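Local coordinates for protein replicative DNA helicase (PDB 3GXV) that probably unwinds DNA at the replication fork as an ATP-driven hexameric helicase and, through the N-terminal domain described here, probably interacts with primase, at residues Q11-I16 and V98-N103; K27-H32 and K54-D59; Y42-L47 and E79-A84; G46-I51 and N65-K70. All coordinates share one frame; numbering follows the deposited sequence.

Interaction 1: residues Q11-I16 and V98-N103; sequences QNIERI and VEEIKN
With chi1 at -73°, I13 places CG1 beside its backbone N and CG2 beside its carbonyl carbon. I101 adopts nearly the same first torsion, -75°. The two isoleucines run past each other in opposite directions. Their nearest approach is I13 CG2 to I101 CG1, 3.9 Å. The other branch of I13 serves a different partner. Its CD1 methyl lies 2.9 Å from E100 OE2, shorter than a normal methyl-oxygen contact, so the fit is strained or the position of one atom is doubtful. Here the two side chains meet at about a right angle. E100 OE2 also accepts a hydrogen bond from Q9 NE2. Q9 sits one turn before I13, and this bond tethers the carboxylate near the I13 methyl. I101 CD1 reaches further in, to the foot of E14. It is 3.7 Å from E14 CG and the same distance from E14 CA. E14 thus meets the isoleucine mainly with its aliphatic part. Its buried carboxylate turns to the chain around residue 41. OE2 accepts the N-H of Y41, while OE1 accepts Y42 N and N45 ND2. Three N-H groups on one buried carboxylate would be expected to stabilise its negative charge. The axes of the two short helix segments approach to 9.8 Å, and their directions differ by 133°. This is an oblique helix-helix packing, nearer antiparallel than parallel, with the long helix 95-119 laid across helix 3-23 in the all-helical DnaB N-terminal domain.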
# COMPACT_ATOMS: atom_id res chain seq x y z
N GLN B 11 2.95 -5.45 23.20
CA GLN B 11 2.32 -6.11 22.09
C GLN B 11 1.35 -5.14 21.39
O GLN B 11 1.34 -5.04 20.16
CB GLN B 11 1.57 -7.36 22.59
CG GLN B 11 1.30 -8.36 21.50
CD GLN B 11 0.75 -9.67 22.02
OE1 GLN B 11 0.44 -10.57 21.23
NE2 GLN B 11 0.64 -9.80 23.33
N ASN B 12 0.55 -4.43 22.18
CA ASN B 12 -0.42 -3.47 21.67
C ASN B 12 0.24 -2.32 20.91
O ASN B 12 -0.26 -1.87 19.88
CB ASN B 12 -1.25 -2.92 22.83
CG ASN B 12 -2.23 -1.85 22.40
OD1 ASN B 12 -2.92 -2.00 21.39
ND2 ASN B 12 -2.32 -0.78 23.18
N ILE B 13 1.38 -1.87 21.41
CA ILE B 13 2.12 -0.78 20.79
C ILE B 13 2.71 -1.17 19.44
O ILE B 13 2.82 -0.34 18.54
CB ILE B 13 3.28 -0.32 21.71
CG1 ILE B 13 2.71 0.45 22.90
CG2 ILE B 13 4.29 0.51 20.92
CD1 ILE B 13 3.76 0.91 23.89
N GLU B 14 3.12 -2.43 19.31
CA GLU B 14 3.71 -2.92 18.07
C GLU B 14 2.69 -2.96 16.96
O GLU B 14 3.02 -2.71 15.80
CB GLU B 14 4.32 -4.31 18.28
CG GLU B 14 5.41 -4.33 19.34
CD GLU B 14 6.15 -5.65 19.43
OE1 GLU B 14 5.57 -6.73 19.14
OE2 GLU B 14 7.34 -5.60 19.81
N ARG B 15 1.45 -3.29 17.30
CA ARG B 15 0.39 -3.35 16.31
C ARG B 15 0.05 -1.94 15.85
O ARG B 15 -0.06 -1.68 14.65
CB ARG B 15 -0.88 -3.98 16.91
CG ARG B 15 -0.75 -5.46 17.23
CD ARG B 15 -2.12 -6.08 17.52
NE ARG B 15 -2.69 -5.65 18.79
CZ ARG B 15 -2.71 -6.39 19.90
NH1 ARG B 15 -2.19 -7.61 19.91
NH2 ARG B 15 -3.26 -5.91 21.00
N ILE B 16 -0.13 -1.03 16.80
CA ILE B 16 -0.47 0.33 16.46
C ILE B 16 0.57 0.93 15.51
O ILE B 16 0.25 1.71 14.64
CB ILE B 16 -0.59 1.22 17.71
CG1 ILE B 16 -1.73 0.71 18.61
CG2 ILE B 16 -0.83 2.66 17.29
CD1 ILE B 16 -1.81 1.39 19.98
N VAL B 98 7.94 3.56 18.61
CA VAL B 98 9.03 2.90 17.92
C VAL B 98 10.27 2.80 18.80
O VAL B 98 10.89 1.74 18.86
CB VAL B 98 9.37 3.63 16.61
CG1 VAL B 98 10.60 3.03 15.97
CG2 VAL B 98 8.21 3.52 15.67
N GLU B 99 10.61 3.89 19.49
CA GLU B 99 11.76 3.91 20.40
C GLU B 99 11.47 3.05 21.63
O GLU B 99 12.39 2.55 22.28
CB GLU B 99 12.08 5.34 20.86
CG GLU B 99 13.33 5.40 21.74
CD GLU B 99 13.48 6.70 22.52
OE1 GLU B 99 14.49 6.84 23.25
OE2 GLU B 99 12.60 7.58 22.42
N GLU B 100 10.19 2.88 21.96
CA GLU B 100 9.82 2.06 23.10
C GLU B 100 10.03 0.61 22.69
O GLU B 100 10.57 -0.20 23.45
CB GLU B 100 8.35 2.30 23.48
CG GLU B 100 7.97 1.67 24.81
CD GLU B 100 6.59 2.09 25.29
OE1 GLU B 100 6.22 3.27 25.11
OE2 GLU B 100 5.89 1.24 25.88
N ILE B 101 9.59 0.29 21.48
CA ILE B 101 9.73 -1.06 20.94
C ILE B 101 11.21 -1.44 20.88
O ILE B 101 11.58 -2.57 21.21
CB ILE B 101 9.10 -1.15 19.53
CG1 ILE B 101 7.58 -1.18 19.67
CG2 ILE B 101 9.62 -2.38 18.79
CD1 ILE B 101 6.84 -1.02 18.37
N LYS B 102 12.03 -0.48 20.47
CA LYS B 102 13.48 -0.69 20.34
C LYS B 102 14.12 -0.91 21.70
O LYS B 102 14.98 -1.78 21.85
CB LYS B 102 14.13 0.51 19.66
CG LYS B 102 15.61 0.32 19.35
CD LYS B 102 15.81 -0.89 18.46
CE LYS B 102 17.28 -1.20 18.25
NZ LYS B 102 17.98 -0.06 17.62
N ASN B 103 13.69 -0.11 22.68
CA ASN B 103 14.18 -0.17 24.05
C ASN B 103 13.92 -1.53 24.72
O ASN B 103 14.77 -2.04 25.42
CB ASN B 103 13.55 0.95 24.90
CG ASN B 103 14.24 2.30 24.72
OD1 ASN B 103 13.66 3.35 24.99
ND2 ASN B 103 15.49 2.27 24.26

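Interaction 2: residues K27-H32 and K54-D59; sequences KIEEVH and KLHEED
I28 lays its CG2 methyl over one face of the H56 imidazole. The methyl stands almost exactly above the ring centre, 3.4 Å from CG2 to the centroid and 9° off the ring normal. This is a close CH-pi contact. The first torsion of I28 explains it. At chi1 -162°, CG1 is anti to the backbone N, and CG2 is left in the crowded position between the backbone N and the carbonyl carbon. From there CG2 points at the ring. E29 comes to the same imidazole from its edge. Its extended chain carries OE1 into the ring plane, 3.2 Å from H56 CE1. The carboxylate is turned 53° from the ring. CE1 lies between the two ring nitrogens, and its polarised C-H suits a nearby carboxylate oxygen. The negative charge might also favour a protonated imidazole. H56 stands at the C-terminal end of helix 43-57, which closes in a Schellman motif. D59, with positive phi, is its C-prime residue. C60 N bonds back to L55 O, and D59 N makes a weak bond to H56 O. Here the short helix 27-32 packs against the C-terminal end of the longer helix 43-57. Beyond H56, I28 also touches A52 and L53 of helix 43-57, I21 of helix 3-23 and the loop residue I62. K27 forms a salt bridge through NZ with E119 of the second subunit.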
# COMPACT_ATOMS: atom_id res chain seq x y z
N LYS B 27 5.96 5.69 6.10
CA LYS B 27 6.47 5.70 7.46
C LYS B 27 7.35 4.50 7.75
O LYS B 27 8.00 4.44 8.80
CB LYS B 27 5.33 5.72 8.48
CG LYS B 27 4.73 7.11 8.76
CD LYS B 27 3.55 6.99 9.72
CE LYS B 27 2.97 8.34 10.11
NZ LYS B 27 3.82 9.06 11.10
N ILE B 28 7.38 3.55 6.82
CA ILE B 28 8.16 2.33 7.02
C ILE B 28 9.66 2.59 6.96
O ILE B 28 10.45 1.86 7.54
CB ILE B 28 7.76 1.23 6.00
CG1 ILE B 28 8.25 -0.14 6.49
CG2 ILE B 28 8.36 1.53 4.63
CD1 ILE B 28 7.79 -1.30 5.62
N GLU B 29 10.04 3.66 6.26
CA GLU B 29 11.45 4.02 6.13
C GLU B 29 11.97 4.53 7.47
O GLU B 29 13.05 4.15 7.92
CB GLU B 29 11.60 5.09 5.05
CG GLU B 29 10.95 4.68 3.73
CD GLU B 29 10.67 5.85 2.81
OE1 GLU B 29 10.00 5.63 1.77
OE2 GLU B 29 11.12 6.97 3.12
N GLU B 30 11.18 5.39 8.10
CA GLU B 30 11.54 5.96 9.37
C GLU B 30 11.60 4.88 10.45
O GLU B 30 12.59 4.77 11.18
CB GLU B 30 10.52 7.04 9.75
CG GLU B 30 10.44 8.20 8.74
CD GLU B 30 9.38 8.01 7.66
OE1 GLU B 30 8.18 8.04 8.00
OE2 GLU B 30 9.74 7.84 6.48
N VAL B 31 10.55 4.07 10.54
CA VAL B 31 10.48 2.99 11.51
C VAL B 31 11.63 2.01 11.37
O VAL B 31 12.19 1.56 12.37
CB VAL B 31 9.15 2.22 11.36
CG1 VAL B 31 9.10 1.03 12.33
CG2 VAL B 31 7.98 3.17 11.61
N HIS B 32 11.99 1.69 10.12
CA HIS B 32 13.08 0.74 9.82
C HIS B 32 14.45 1.33 10.16
O HIS B 32 15.43 0.59 10.29
CB HIS B 32 13.04 0.36 8.33
CG HIS B 32 13.95 -0.77 7.97
ND1 HIS B 32 14.29 -1.05 6.66
CD2 HIS B 32 14.57 -1.70 8.72
CE1 HIS B 32 15.08 -2.12 6.63
NE2 HIS B 32 15.26 -2.53 7.87
N LYS B 54 9.75 -6.03 2.60
CA LYS B 54 9.90 -6.63 1.28
C LYS B 54 8.96 -5.99 0.25
O LYS B 54 9.37 -5.69 -0.87
CB LYS B 54 9.67 -8.15 1.34
CG LYS B 54 9.51 -8.81 -0.01
CD LYS B 54 9.77 -10.32 0.03
CE LYS B 54 8.98 -11.03 1.12
NZ LYS B 54 9.50 -10.73 2.48
N LEU B 55 7.70 -5.77 0.64
CA LEU B 55 6.72 -5.16 -0.25
C LEU B 55 7.07 -3.73 -0.63
O LEU B 55 6.73 -3.27 -1.71
CB LEU B 55 5.33 -5.15 0.40
CG LEU B 55 4.55 -6.46 0.49
CD1 LEU B 55 3.23 -6.23 1.23
CD2 LEU B 55 4.31 -6.99 -0.93
N HIS B 56 7.76 -3.02 0.27
CA HIS B 56 8.12 -1.63 0.02
C HIS B 56 9.36 -1.49 -0.86
O HIS B 56 9.59 -0.44 -1.46
CB HIS B 56 8.36 -0.91 1.35
CG HIS B 56 8.30 0.58 1.25
ND1 HIS B 56 9.41 1.38 1.35
CD2 HIS B 56 7.25 1.41 1.09
CE1 HIS B 56 9.05 2.65 1.24
NE2 HIS B 56 7.74 2.70 1.09
N GLU B 57 10.16 -2.56 -0.92
CA GLU B 57 11.37 -2.57 -1.73
C GLU B 57 10.99 -2.84 -3.18
O GLU B 57 11.79 -2.62 -4.09
CB GLU B 57 12.32 -3.65 -1.24
CG GLU B 57 13.29 -3.18 -0.18
CD GLU B 57 14.21 -2.09 -0.70
OE1 GLU B 57 15.00 -2.37 -1.63
OE2 GLU B 57 14.13 -0.96 -0.18
N GLU B 58 9.77 -3.31 -3.36
CA GLU B 58 9.24 -3.63 -4.68
C GLU B 58 8.19 -2.61 -5.04
O GLU B 58 7.49 -2.75 -6.04
CB GLU B 58 8.61 -5.02 -4.66
CG GLU B 58 9.60 -6.14 -4.48
CD GLU B 58 8.91 -7.42 -4.09
OE1 GLU B 58 7.83 -7.70 -4.65
OE2 GLU B 58 9.46 -8.16 -3.24
N ASP B 59 8.09 -1.57 -4.22
CA ASP B 59 7.13 -0.49 -4.41
C ASP B 59 5.69 -0.99 -4.49
O ASP B 59 4.82 -0.34 -5.08
CB ASP B 59 7.51 0.31 -5.67
CG ASP B 59 8.95 0.80 -5.63
OD1 ASP B 59 9.39 1.52 -6.55
OD2 ASP B 59 9.67 0.46 -4.66

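Interaction 3: residues Y42-L47 and E79-A84; sequences YPPNGL and EEDLVA
Y42 reaches toward D81 across the contact, with chi1 at -171° setting CG anti to the backbone N. CB passes 3.6 Å from N45 ND2. The ring then extends over P44. P44 CD sits 3.4 Å above the ring plane of Y42, over its centre. On the opposite face sits Q11 OE1 of helix 3-23, nearly over the centre, so the ring is held between P44 and Q11. One edge is turned to N45, the D81 carboxylate and a water, all near the ring plane. At the tip, the phenol OH donates a hydrogen bond to D81 OD1 at 2.6 Å. The carboxylate is turned 60° from the ring. The place of OD1 is less certain than usual, because it lies too near the ring in the model, and the exact bond length is doubtful. The second oxygen of the aspartate, OD2, is 4.0 Å from P44 CG. Beside this direct bond, the water adds a bridge. It is placed to donate to N45 OD1 at 2.7 Å. It is also 3.0 Å from the backbone oxygen D81 O, a second acceptor for its protons. Y42 is the N-cap residue of helix 43-57, so the contact joins the start of that helix to helix 79-87. Helix 3-23 adjoins both partners, touching Y42 through Q11 and A84 through R15. No strands occur in this all-helical domain.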
# COMPACT_ATOMS: atom_id res chain seq x y z
N TYR B 42 6.32 -9.71 19.92
CA TYR B 42 5.42 -10.75 19.44
C TYR B 42 5.94 -11.09 18.04
O TYR B 42 5.85 -10.29 17.12
CB TYR B 42 4.00 -10.21 19.34
CG TYR B 42 2.97 -11.26 19.05
CD1 TYR B 42 2.91 -12.42 19.82
CD2 TYR B 42 2.06 -11.12 18.01
CE1 TYR B 42 1.97 -13.40 19.57
CE2 TYR B 42 1.12 -12.09 17.75
CZ TYR B 42 1.07 -13.23 18.53
OH TYR B 42 0.12 -14.19 18.32
N PRO B 43 6.51 -12.29 17.87
CA PRO B 43 7.07 -12.74 16.59
C PRO B 43 6.24 -12.50 15.33
O PRO B 43 6.77 -12.11 14.30
CB PRO B 43 7.33 -14.23 16.83
CG PRO B 43 7.62 -14.28 18.29
CD PRO B 43 6.55 -13.38 18.86
N PRO B 44 4.92 -12.74 15.40
CA PRO B 44 4.10 -12.51 14.20
C PRO B 44 4.12 -11.06 13.71
O PRO B 44 3.86 -10.78 12.53
CB PRO B 44 2.71 -12.96 14.65
CG PRO B 44 3.04 -14.10 15.60
CD PRO B 44 4.17 -13.50 16.42
N ASN B 45 4.41 -10.13 14.62
CA ASN B 45 4.47 -8.71 14.27
C ASN B 45 5.77 -8.44 13.54
O ASN B 45 5.82 -7.60 12.65
CB ASN B 45 4.39 -7.83 15.52
CG ASN B 45 3.01 -7.85 16.18
OD1 ASN B 45 2.02 -8.24 15.56
ND2 ASN B 45 2.95 -7.40 17.42
N GLY B 46 6.83 -9.15 13.93
CA GLY B 46 8.10 -8.99 13.27
C GLY B 46 7.97 -9.58 11.87
O GLY B 46 8.42 -8.99 10.88
N LEU B 47 7.35 -10.75 11.78
CA LEU B 47 7.15 -11.40 10.49
C LEU B 47 6.40 -10.45 9.56
O LEU B 47 6.73 -10.34 8.36
CB LEU B 47 6.37 -12.71 10.67
CG LEU B 47 6.06 -13.59 9.44
CD1 LEU B 47 7.24 -13.58 8.48
CD2 LEU B 47 5.75 -15.02 9.89
N GLU B 79 -4.71 -15.70 11.17
CA GLU B 79 -5.70 -14.67 10.93
C GLU B 79 -5.99 -13.75 12.10
O GLU B 79 -6.21 -12.55 11.92
CB GLU B 79 -7.01 -15.29 10.44
CG GLU B 79 -7.09 -15.47 8.94
CD GLU B 79 -7.04 -14.15 8.19
OE1 GLU B 79 -7.88 -13.27 8.45
OE2 GLU B 79 -6.15 -14.00 7.32
N GLU B 80 -6.02 -14.29 13.31
CA GLU B 80 -6.31 -13.45 14.46
C GLU B 80 -5.23 -12.40 14.69
O GLU B 80 -5.52 -11.30 15.16
CB GLU B 80 -6.48 -14.29 15.73
CG GLU B 80 -5.34 -15.26 16.04
CD GLU B 80 -5.62 -16.67 15.55
OE1 GLU B 80 -4.86 -17.59 15.95
OE2 GLU B 80 -6.57 -16.88 14.76
N ASP B 81 -3.99 -12.73 14.32
CA ASP B 81 -2.87 -11.81 14.49
C ASP B 81 -2.88 -10.71 13.45
O ASP B 81 -2.33 -9.62 13.67
CB ASP B 81 -1.54 -12.58 14.43
CG ASP B 81 -1.27 -13.38 15.69
OD1 ASP B 81 -1.40 -12.81 16.79
OD2 ASP B 81 -0.92 -14.57 15.60
N LEU B 82 -3.50 -11.00 12.31
CA LEU B 82 -3.62 -10.05 11.22
C LEU B 82 -4.69 -9.03 11.57
O LEU B 82 -4.43 -7.83 11.59
CB LEU B 82 -3.99 -10.78 9.91
CG LEU B 82 -2.94 -11.65 9.22
CD1 LEU B 82 -3.58 -12.40 8.06
CD2 LEU B 82 -1.79 -10.80 8.71
N VAL B 83 -5.90 -9.51 11.86
CA VAL B 83 -7.01 -8.63 12.21
C VAL B 83 -6.62 -7.77 13.40
O VAL B 83 -7.14 -6.66 13.58
CB VAL B 83 -8.28 -9.43 12.56
CG1 VAL B 83 -8.55 -10.46 11.48
CG2 VAL B 83 -8.12 -10.10 13.89
N ALA B 84 -5.70 -8.28 14.22
CA ALA B 84 -5.23 -7.55 15.39
C ALA B 84 -4.48 -6.32 14.90
O ALA B 84 -4.71 -5.20 15.36
CB ALA B 84 -4.31 -8.44 16.23
O HOH W 1 -0.20 -9.85 15.73

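Interaction 4: residues G46-I51 and N65-K70; sequences GLFFEI and NFIRQK
I51 and I67 bury the most surface here, with F48 next. They join helix 43-57 to helix 64-69, two helices consecutive in the chain, in the all-helical DnaB-like N-terminal domain. I67 fills the middle. Its chi2 of -62° bends CD1 back, and the methyl can serve both neighbours. I67 CD1 lies 4.0 Å from F48 CZ. It is 4.2 Å from I51 CG2. The other branch, I67 CG2, makes the closest touch, 3.4 Å from F48 CE1. The two side chains meet at about a right angle, and the methyl approaches the ring obliquely. L18 and V22 of helix 3-23 and I85 of helix 79-87 also pack on F48, while F86 touches I67, and the four helices share one apolar core here. Another side of helix 64-69 meets the second subunit, where the F66 ring meets those of Y41 and Y42 of that subunit and N65 ND2 bonds to its Q11 OE1. I51 works further along, where helix 64-69 ends. K70, the first residue to leave helical geometry, starts toward I51 and then bends away at chi2 (68°). It thus brings the aliphatic base of the lysine to the isoleucine, with I51 CG2 3.6 Å from K70 CB.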
# COMPACT_ATOMS: atom_id res chain seq x y z
N GLY B 46 6.83 -9.15 13.93
CA GLY B 46 8.10 -8.99 13.27
C GLY B 46 7.97 -9.58 11.87
O GLY B 46 8.42 -8.99 10.88
N LEU B 47 7.35 -10.75 11.78
CA LEU B 47 7.15 -11.40 10.49
C LEU B 47 6.40 -10.45 9.56
O LEU B 47 6.73 -10.34 8.36
CB LEU B 47 6.37 -12.71 10.67
CG LEU B 47 6.06 -13.59 9.44
CD1 LEU B 47 7.24 -13.58 8.48
CD2 LEU B 47 5.75 -15.02 9.89
N PHE B 48 5.41 -9.75 10.12
CA PHE B 48 4.62 -8.78 9.37
C PHE B 48 5.55 -7.66 8.90
O PHE B 48 5.57 -7.32 7.72
CB PHE B 48 3.53 -8.18 10.26
CG PHE B 48 2.57 -7.28 9.52
CD1 PHE B 48 1.42 -7.80 8.95
CD2 PHE B 48 2.80 -5.91 9.43
CE1 PHE B 48 0.52 -6.97 8.28
CE2 PHE B 48 1.90 -5.07 8.77
CZ PHE B 48 0.76 -5.60 8.20
N PHE B 49 6.32 -7.09 9.83
CA PHE B 49 7.26 -6.02 9.49
C PHE B 49 8.17 -6.46 8.33
O PHE B 49 8.54 -5.67 7.46
CB PHE B 49 8.11 -5.65 10.71
CG PHE B 49 8.88 -4.36 10.54
CD1 PHE B 49 8.21 -3.17 10.24
CD2 PHE B 49 10.27 -4.34 10.65
CE1 PHE B 49 8.91 -1.99 10.04
CE2 PHE B 49 10.98 -3.15 10.46
CZ PHE B 49 10.31 -1.99 10.15
N GLU B 50 8.52 -7.74 8.35
CA GLU B 50 9.39 -8.34 7.36
C GLU B 50 8.76 -8.31 5.97
O GLU B 50 9.36 -7.83 5.01
CB GLU B 50 9.67 -9.78 7.78
CG GLU B 50 10.92 -10.44 7.21
CD GLU B 50 11.01 -11.88 7.68
OE1 GLU B 50 10.29 -12.73 7.11
OE2 GLU B 50 11.76 -12.16 8.64
N ILE B 51 7.54 -8.84 5.87
CA ILE B 51 6.84 -8.87 4.60
C ILE B 51 6.61 -7.45 4.09
O ILE B 51 6.65 -7.19 2.89
CB ILE B 51 5.48 -9.60 4.72
CG1 ILE B 51 5.70 -11.07 5.08
CG2 ILE B 51 4.72 -9.49 3.41
CD1 ILE B 51 4.45 -11.78 5.61
N ASN B 65 -4.59 -6.98 1.34
CA ASN B 65 -4.46 -7.84 0.16
C ASN B 65 -3.04 -8.35 -0.04
O ASN B 65 -2.79 -9.55 0.06
CB ASN B 65 -4.92 -7.09 -1.11
CG ASN B 65 -4.50 -7.79 -2.40
OD1 ASN B 65 -4.45 -9.01 -2.47
ND2 ASN B 65 -4.23 -7.01 -3.44
N PHE B 66 -2.09 -7.46 -0.30
CA PHE B 66 -0.73 -7.89 -0.53
C PHE B 66 0.02 -8.52 0.64
O PHE B 66 0.93 -9.33 0.43
CB PHE B 66 0.05 -6.73 -1.11
CG PHE B 66 -0.46 -6.29 -2.45
CD1 PHE B 66 -0.31 -7.10 -3.56
CD2 PHE B 66 -1.15 -5.09 -2.58
CE1 PHE B 66 -0.83 -6.73 -4.79
CE2 PHE B 66 -1.67 -4.70 -3.80
CZ PHE B 66 -1.51 -5.53 -4.91
N ILE B 67 -0.36 -8.18 1.87
CA ILE B 67 0.32 -8.75 3.02
C ILE B 67 0.01 -10.23 3.03
O ILE B 67 0.88 -11.05 3.31
CB ILE B 67 -0.15 -8.13 4.35
CG1 ILE B 67 0.37 -6.70 4.47
CG2 ILE B 67 0.33 -8.97 5.51
CD1 ILE B 67 1.88 -6.60 4.50
N ARG B 68 -1.22 -10.57 2.69
CA ARG B 68 -1.64 -11.97 2.68
C ARG B 68 -1.14 -12.69 1.44
O ARG B 68 -0.95 -13.90 1.46
CB ARG B 68 -3.15 -12.06 2.76
CG ARG B 68 -3.76 -11.40 3.98
CD ARG B 68 -5.05 -12.12 4.36
NE ARG B 68 -6.14 -11.22 4.73
CZ ARG B 68 -6.06 -10.30 5.67
NH1 ARG B 68 -4.93 -10.13 6.35
NH2 ARG B 68 -7.12 -9.55 5.95
N GLN B 69 -0.93 -11.94 0.36
CA GLN B 69 -0.42 -12.55 -0.86
C GLN B 69 1.07 -12.82 -0.73
O GLN B 69 1.56 -13.83 -1.20
CB GLN B 69 -0.66 -11.62 -2.07
CG GLN B 69 -2.05 -11.70 -2.68
CD GLN B 69 -2.12 -11.02 -4.04
OE1 GLN B 69 -1.33 -11.32 -4.94
NE2 GLN B 69 -3.08 -10.11 -4.21
N LYS B 70 1.79 -11.92 -0.06
CA LYS B 70 3.24 -12.06 0.11
C LYS B 70 3.67 -12.89 1.32
O LYS B 70 4.86 -12.93 1.66
CB LYS B 70 3.89 -10.68 0.17
CG LYS B 70 5.33 -10.67 -0.32
CD LYS B 70 5.41 -10.95 -1.82
CE LYS B 70 6.83 -11.21 -2.26
NZ LYS B 70 7.39 -12.39 -1.55

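From the N terminus, helix 3-23 comes first, and interaction 1 closes the widest loop by bringing helix 95-119 back onto it. The other three contacts nest inside that loop. Interaction 2 ties helix 27-32 to the end of helix 43-57. Interactions 3 and 4 both start from helix 43-57 and share G46 and L47. One leads to helix 79-87, the other to helix 64-69. Along the chain, interaction 2 crosses both of them. Interactions 2 and 4 meet where L55 packs on I67, and both touch the second subunit. Interactions 1 and 3 meet where R15 packs on A84. Helix 43-57 thus links three of the four contacts.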